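Glutathione reductase (Bartonella henselae, PDB 3O0H) probably catalyses the NADPH-dependent reduction of glutathione disulfide to glutathione, using a bound FAD and a redox-active disulfide. Local coordinates at residues K87-F91 / R399-S405; K157-G163 / I321-V327. All coordinates share one frame; numbering follows the deposited sequence.

Contact 1. Residues K87-F91 / R399-S405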
# COMPACT_ATOMS: atom_id res chain seq x y z
N LYS B 87 -8.05 -3.85 17.48
CA LYS B 87 -7.86 -2.45 17.15
C LYS B 87 -9.16 -1.63 17.01
O LYS B 87 -9.12 -0.41 17.08
CB LYS B 87 -7.03 -2.28 15.88
CG LYS B 87 -5.58 -2.79 16.08
CD LYS B 87 -4.76 -2.58 14.85
CE LYS B 87 -3.60 -3.55 14.79
NZ LYS B 87 -3.31 -3.88 13.39
N SER B 88 -10.28 -2.30 16.81
CA SER B 88 -11.53 -1.59 16.60
C SER B 88 -12.07 -0.98 17.88
O SER B 88 -12.85 -0.04 17.82
CB SER B 88 -12.59 -2.54 16.01
OG SER B 88 -13.12 -3.35 17.04
N ILE B 89 -11.66 -1.50 19.03
CA ILE B 89 -12.12 -1.01 20.34
C ILE B 89 -11.84 0.48 20.56
O ILE B 89 -12.70 1.24 21.01
CB ILE B 89 -11.56 -1.88 21.52
CG1 ILE B 89 -11.97 -3.36 21.30
CG2 ILE B 89 -12.08 -1.37 22.88
CD1 ILE B 89 -11.54 -4.30 22.35
N GLY B 90 -10.63 0.90 20.24
CA GLY B 90 -10.28 2.30 20.41
C GLY B 90 -11.12 3.24 19.56
O GLY B 90 -11.25 4.40 19.87
N PHE B 91 -11.72 2.74 18.49
CA PHE B 91 -12.58 3.54 17.63
C PHE B 91 -14.07 3.46 17.96
O PHE B 91 -14.91 3.95 17.18
CB PHE B 91 -12.37 3.11 16.18
CG PHE B 91 -11.03 3.51 15.63
CD1 PHE B 91 -10.88 4.73 14.99
CD2 PHE B 91 -9.93 2.68 15.76
CE1 PHE B 91 -9.66 5.09 14.47
CE2 PHE B 91 -8.70 3.05 15.24
CZ PHE B 91 -8.57 4.27 14.59
N ARG B 399 -3.58 5.14 12.96
CA ARG B 399 -4.58 4.17 13.37
C ARG B 399 -4.26 3.50 14.71
O ARG B 399 -5.15 3.15 15.48
CB ARG B 399 -4.76 3.12 12.29
CG ARG B 399 -5.92 2.18 12.57
CD ARG B 399 -6.39 1.48 11.31
NE ARG B 399 -5.57 0.32 10.93
CZ ARG B 399 -6.02 -0.93 10.85
NH1 ARG B 399 -5.20 -1.92 10.49
NH2 ARG B 399 -7.28 -1.22 11.11
N ASN B 400 -2.97 3.31 14.99
CA ASN B 400 -2.57 2.64 16.23
C ASN B 400 -2.61 3.57 17.43
O ASN B 400 -2.86 3.11 18.52
CB ASN B 400 -1.22 1.96 16.08
CG ASN B 400 -1.22 0.91 14.99
OD1 ASN B 400 -2.28 0.47 14.55
ND2 ASN B 400 -0.05 0.50 14.58
N VAL B 401 -2.44 4.88 17.20
CA VAL B 401 -2.70 5.90 18.22
C VAL B 401 -3.96 5.64 19.01
O VAL B 401 -3.88 5.45 20.22
CB VAL B 401 -2.82 7.33 17.62
N LEU B 402 -5.11 5.61 18.33
CA LEU B 402 -6.40 5.37 18.99
C LEU B 402 -6.56 3.95 19.56
O LEU B 402 -7.15 3.74 20.64
CB LEU B 402 -7.58 5.68 18.05
CG LEU B 402 -8.31 7.01 18.32
CD1 LEU B 402 -7.34 8.17 18.25
CD2 LEU B 402 -9.48 7.22 17.36
N SER B 403 -6.06 2.98 18.81
CA SER B 403 -6.29 1.58 19.14
C SER B 403 -5.42 1.08 20.30
O SER B 403 -5.75 0.08 20.92
CB SER B 403 -6.11 0.70 17.89
OG SER B 403 -4.76 0.64 17.49
N GLY B 404 -4.33 1.79 20.61
CA GLY B 404 -3.46 1.38 21.71
C GLY B 404 -2.63 0.16 21.30
O GLY B 404 -2.18 -0.63 22.13
N SER B 405 -2.47 -0.02 20.01
CA SER B 405 -1.73 -1.16 19.50
C SER B 405 -0.23 -0.87 19.59
O SER B 405 0.20 0.26 19.34
CB SER B 405 -2.13 -1.42 18.04
OG SER B 405 -1.16 -2.22 17.36
O HOH W 1 -8.26 -0.81 20.49
O HOH W 2 -9.10 5.15 21.94
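Lys87 lies across Ser403 and its chain passes on to touch Asn400, Ser405 and Arg399, and with Phe91 and Leu402 it supplies most of the surface by which the end of helix 69-88 meets helix 398-403. The contact shows how a domain interface can close without a single direct hydrogen bond between the two segments. The Lys87 backbone O sits 3.3 Å from Ser403 CB, and the aliphatic chain runs on past the serine hydroxyl. With CG anti to the carbonyl carbon (chi1 -66°) and the next two torsions extended, CD comes alongside Asn400 OD1 and CE reaches 3.8 Å from Ser405 OG; Asn400 ND2 is hydrogen-bonded to Glu407 O, and Ser405 OG to Glu407 N. CD also lies over one face of the Arg399 guanidinium, the two side chains crossing at about a right angle.

Phe91 is gripped differently. Leu402 CB stands over one face of its ring in a CH-pi contact, 4.1 Å from the centroid and offset toward the rim, while Leu402 CD2 touches CE1 at 3.6 Å. At the ring edge, Phe91 CE2 meets Arg399 O. The ring of Tyr81 of the second subunit meets Phe91 as well, with the planes at about 45°.

Gly90, with no side chain to intervene, lets the backbones close in: its CA lies 4.2 Å from Ser403 CA and 3.5 Å from Leu402 O, the latter a CA-H...O contact. Two waters bridge the two segments here, one from Gly90 N to Ser403 O, the other from Gly90 O to Leu402 O.

Lys87 NZ and Arg399 NH1 stand 4.0 Å apart, yet Glu407 pairs with the lysine, and Glu84 and Glu430 with the arginine. The cations are thus probably balanced by surrounding carboxylates, while van der Waals packing, the CA-H...O contact and two waters join the segments.

Contact 2. Residues K157-G163 / I321-V327. With FAD (flavin-adenine dinucleotide), chain H.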
# COMPACT_ATOMS: atom_id res chain seq x y z
N LYS B 157 11.64 -29.79 -28.98
CA LYS B 157 12.16 -28.93 -27.93
C LYS B 157 11.57 -29.43 -26.63
O LYS B 157 10.43 -29.86 -26.59
CB LYS B 157 11.77 -27.47 -28.13
CG LYS B 157 12.44 -26.79 -29.31
CD LYS B 157 11.91 -25.34 -29.49
CE LYS B 157 12.52 -24.61 -30.67
NZ LYS B 157 12.50 -25.34 -31.93
N ILE B 158 12.36 -29.39 -25.58
CA ILE B 158 11.88 -29.79 -24.23
C ILE B 158 12.22 -28.71 -23.21
O ILE B 158 13.36 -28.22 -23.19
CB ILE B 158 12.45 -31.17 -23.80
CG1 ILE B 158 11.97 -32.29 -24.74
CG2 ILE B 158 12.01 -31.55 -22.40
CD1 ILE B 158 12.83 -33.46 -24.68
N LEU B 159 11.22 -28.35 -22.38
CA LEU B 159 11.36 -27.36 -21.32
C LEU B 159 11.23 -28.02 -19.95
O LEU B 159 10.21 -28.61 -19.63
CB LEU B 159 10.31 -26.24 -21.43
CG LEU B 159 10.38 -25.17 -20.35
CD1 LEU B 159 11.79 -24.45 -20.40
CD2 LEU B 159 9.24 -24.17 -20.47
N ILE B 160 12.29 -27.92 -19.17
CA ILE B 160 12.34 -28.46 -17.82
C ILE B 160 11.82 -27.34 -16.90
O ILE B 160 12.45 -26.28 -16.79
CB ILE B 160 13.75 -28.84 -17.37
CG1 ILE B 160 14.38 -29.86 -18.35
CG2 ILE B 160 13.71 -29.36 -15.91
CD1 ILE B 160 16.00 -29.90 -18.30
N ALA B 161 10.69 -27.60 -16.27
CA ALA B 161 10.01 -26.62 -15.38
C ALA B 161 9.47 -27.35 -14.10
O ALA B 161 8.33 -27.16 -13.67
CB ALA B 161 8.88 -25.88 -16.15
N THR B 162 10.33 -28.16 -13.50
CA THR B 162 9.95 -29.08 -12.44
C THR B 162 10.01 -28.53 -11.03
O THR B 162 9.64 -29.23 -10.05
CB THR B 162 10.81 -30.38 -12.51
OG1 THR B 162 12.18 -30.02 -12.52
CG2 THR B 162 10.48 -31.12 -13.80
N GLY B 163 10.40 -27.27 -10.91
CA GLY B 163 10.38 -26.57 -9.61
C GLY B 163 11.43 -27.08 -8.65
O GLY B 163 12.55 -27.49 -9.05
N ILE B 321 17.05 -28.22 -25.35
CA ILE B 321 16.52 -28.37 -24.00
C ILE B 321 16.76 -27.07 -23.20
O ILE B 321 17.90 -26.56 -23.14
CB ILE B 321 17.10 -29.60 -23.27
CG1 ILE B 321 16.91 -30.86 -24.12
CG2 ILE B 321 16.40 -29.82 -21.91
CD1 ILE B 321 17.56 -32.16 -23.52
N TRP B 322 15.66 -26.53 -22.65
CA TRP B 322 15.69 -25.27 -21.91
C TRP B 322 15.17 -25.57 -20.53
O TRP B 322 14.67 -26.66 -20.30
CB TRP B 322 14.81 -24.21 -22.59
CG TRP B 322 15.36 -23.54 -23.87
CD1 TRP B 322 15.94 -22.29 -23.97
CD2 TRP B 322 15.28 -24.03 -25.20
NE1 TRP B 322 16.24 -22.01 -25.25
CE2 TRP B 322 15.86 -23.05 -26.05
CE3 TRP B 322 14.77 -25.20 -25.77
CZ2 TRP B 322 15.95 -23.20 -27.42
CZ3 TRP B 322 14.86 -25.36 -27.14
CH2 TRP B 322 15.46 -24.36 -27.96
N ALA B 323 15.30 -24.62 -19.59
CA ALA B 323 14.75 -24.81 -18.21
C ALA B 323 14.43 -23.42 -17.66
O ALA B 323 15.13 -22.45 -17.99
CB ALA B 323 15.75 -25.53 -17.28
N VAL B 324 13.40 -23.34 -16.82
CA VAL B 324 12.93 -22.09 -16.23
C VAL B 324 12.56 -22.36 -14.78
O VAL B 324 12.19 -23.49 -14.42
CB VAL B 324 11.69 -21.54 -17.01
CG1 VAL B 324 12.10 -21.12 -18.41
CG2 VAL B 324 10.54 -22.58 -17.08
N GLY B 325 12.66 -21.33 -13.94
CA GLY B 325 12.10 -21.39 -12.62
C GLY B 325 13.03 -21.85 -11.58
O GLY B 325 14.25 -21.80 -11.78
N ASP B 326 12.46 -22.41 -10.49
CA ASP B 326 13.23 -22.83 -9.31
C ASP B 326 14.27 -23.87 -9.69
O ASP B 326 15.38 -23.90 -9.12
CB ASP B 326 12.30 -23.43 -8.22
CG ASP B 326 11.41 -22.41 -7.54
OD1 ASP B 326 11.46 -21.20 -7.86
OD2 ASP B 326 10.62 -22.86 -6.64
N VAL B 327 13.96 -24.71 -10.69
CA VAL B 327 14.86 -25.80 -11.04
C VAL B 327 16.26 -25.32 -11.53
O VAL B 327 17.24 -26.07 -11.49
CB VAL B 327 14.21 -26.75 -12.09
CG1 VAL B 327 14.21 -26.11 -13.54
CG2 VAL B 327 14.93 -28.12 -12.07
PA FAD H . 6.53 -25.05 -9.52
O1A FAD H . 6.93 -25.65 -8.21
O2A FAD H . 5.46 -23.99 -9.41
O5B FAD H . 6.06 -26.14 -10.58
C5B FAD H . 6.73 -27.36 -10.82
C4B FAD H . 5.64 -28.35 -11.21
O4B FAD H . 6.20 -29.51 -11.80
C3B FAD H . 4.79 -28.83 -10.04
O3B FAD H . 3.40 -28.65 -10.34
C2B FAD H . 5.13 -30.30 -9.91
O2B FAD H . 4.00 -31.05 -9.51
C1B FAD H . 5.52 -30.70 -11.29
N9A FAD H . 6.56 -31.72 -11.53
C8A FAD H . 7.80 -31.79 -10.98
N7A FAD H . 8.47 -32.79 -11.59
C5A FAD H . 7.64 -33.33 -12.53
C6A FAD H . 7.81 -34.30 -13.49
N6A FAD H . 8.94 -35.00 -13.61
N1A FAD H . 6.76 -34.59 -14.33
C2A FAD H . 5.59 -33.89 -14.23
N3A FAD H . 5.43 -32.90 -13.31
C4A FAD H . 6.47 -32.62 -12.52
N1 FAD H . 7.05 -17.36 -4.17
C2 FAD H . 6.70 -16.03 -4.26
O2 FAD H . 7.06 -15.30 -5.22
N3 FAD H . 5.96 -15.48 -3.29
C4 FAD H . 5.48 -16.21 -2.21
O4 FAD H . 4.76 -15.61 -1.40
C4X FAD H . 5.82 -17.55 -2.11
N5 FAD H . 5.37 -18.33 -1.08
C5X FAD H . 5.71 -19.69 -1.06
C6 FAD H . 5.26 -20.45 -0.00
C7 FAD H . 5.56 -21.81 0.06
C7M FAD H . 5.03 -22.60 1.24
C8 FAD H . 6.31 -22.39 -0.94
C8M FAD H . 6.68 -23.86 -0.87
C9 FAD H . 6.79 -21.62 -1.99
C9A FAD H . 6.49 -20.26 -2.05
N10 FAD H . 6.94 -19.45 -3.08
C10 FAD H . 6.59 -18.13 -3.12
C1' FAD H . 7.79 -19.97 -4.18
C2' FAD H . 7.03 -20.32 -5.43
O2' FAD H . 6.09 -21.34 -5.12
C3' FAD H . 8.02 -20.83 -6.45
O3' FAD H . 9.14 -19.98 -6.61
C4' FAD H . 7.32 -21.11 -7.76
O4' FAD H . 6.25 -22.03 -7.52
C5' FAD H . 8.28 -21.74 -8.76
O5' FAD H . 7.63 -21.94 -10.03
P FAD H . 8.18 -23.16 -10.92
O1P FAD H . 7.52 -23.13 -12.28
O2P FAD H . 9.69 -23.09 -10.98
O3P FAD H . 7.90 -24.51 -10.15
O HOH W 3 11.34 -24.88 -12.26
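One water takes two backbone N-H groups, of Gly163 and Val327, and donates to Val324 O and FAD O2P, beyond the ends of strands 158-160 and 321-323 of a Rossmann-type sheet, an example of a nucleotide fold binding its cofactor at the carboxyl ends of parallel strands. Asp326 N bonds FAD O2P directly at 2.9 Å. Two glycines lie close against the diphosphate, Gly163 CA 3.3 Å from FAD O3P and Gly325 CA 3.4 Å from FAD O2P.

Upstream, strand 321-323 forms the sheet's edge beside 158-160. Trp322 N donates to Ile158 O, Ile160 N to Trp322 O (2.9 Å, 176° at the hydrogen), and Val324 N to Ile160 O. On one face, Leu159 CD1 packs on Trp322 CB and on Val324 CG1; on the other, Ile160 CD1 meets Ile321 CG2 at 3.6 Å, and Phe138 touches both isoleucines. The Lys157 methylenes pack obliquely against the six-membered ring of the indole, CG 3.6 Å from Trp322 CZ3, while Phe344 of helix 334-349 packs edge-to-face with that indole.

Beyond the strands, Val327 CG2 lies against Thr162 OG1, whose hydroxyl bonds Asn289 O. The first torsion of Asp326 (chi1 -71°) carries its carboxylate to the ribityl chain, where OD1 accepts a hydrogen bond from the hydroxyl FAD O3' at 2.9 Å.

Contacts 1 and 2 lie on opposite sides of the chain's centre, their own centres 49 Å apart and their nearest atoms about 31 Å apart. In sequence order the chain passes 87-91, then both segments of contact 2, and only afterwards 399-405. Contact 2 closes within the FAD-binding region, joining two neighbouring strands of its five-stranded parallel sheet and touching the cofactor, whereas contact 1 ties the end of helix 69-88 to helix 398-403 in the dimerisation region, close to the second subunit. They share no helix or strand. One builds part of the cofactor site, the other links two regions where the subunits meet; His459 of the second subunit also bonds this FAD.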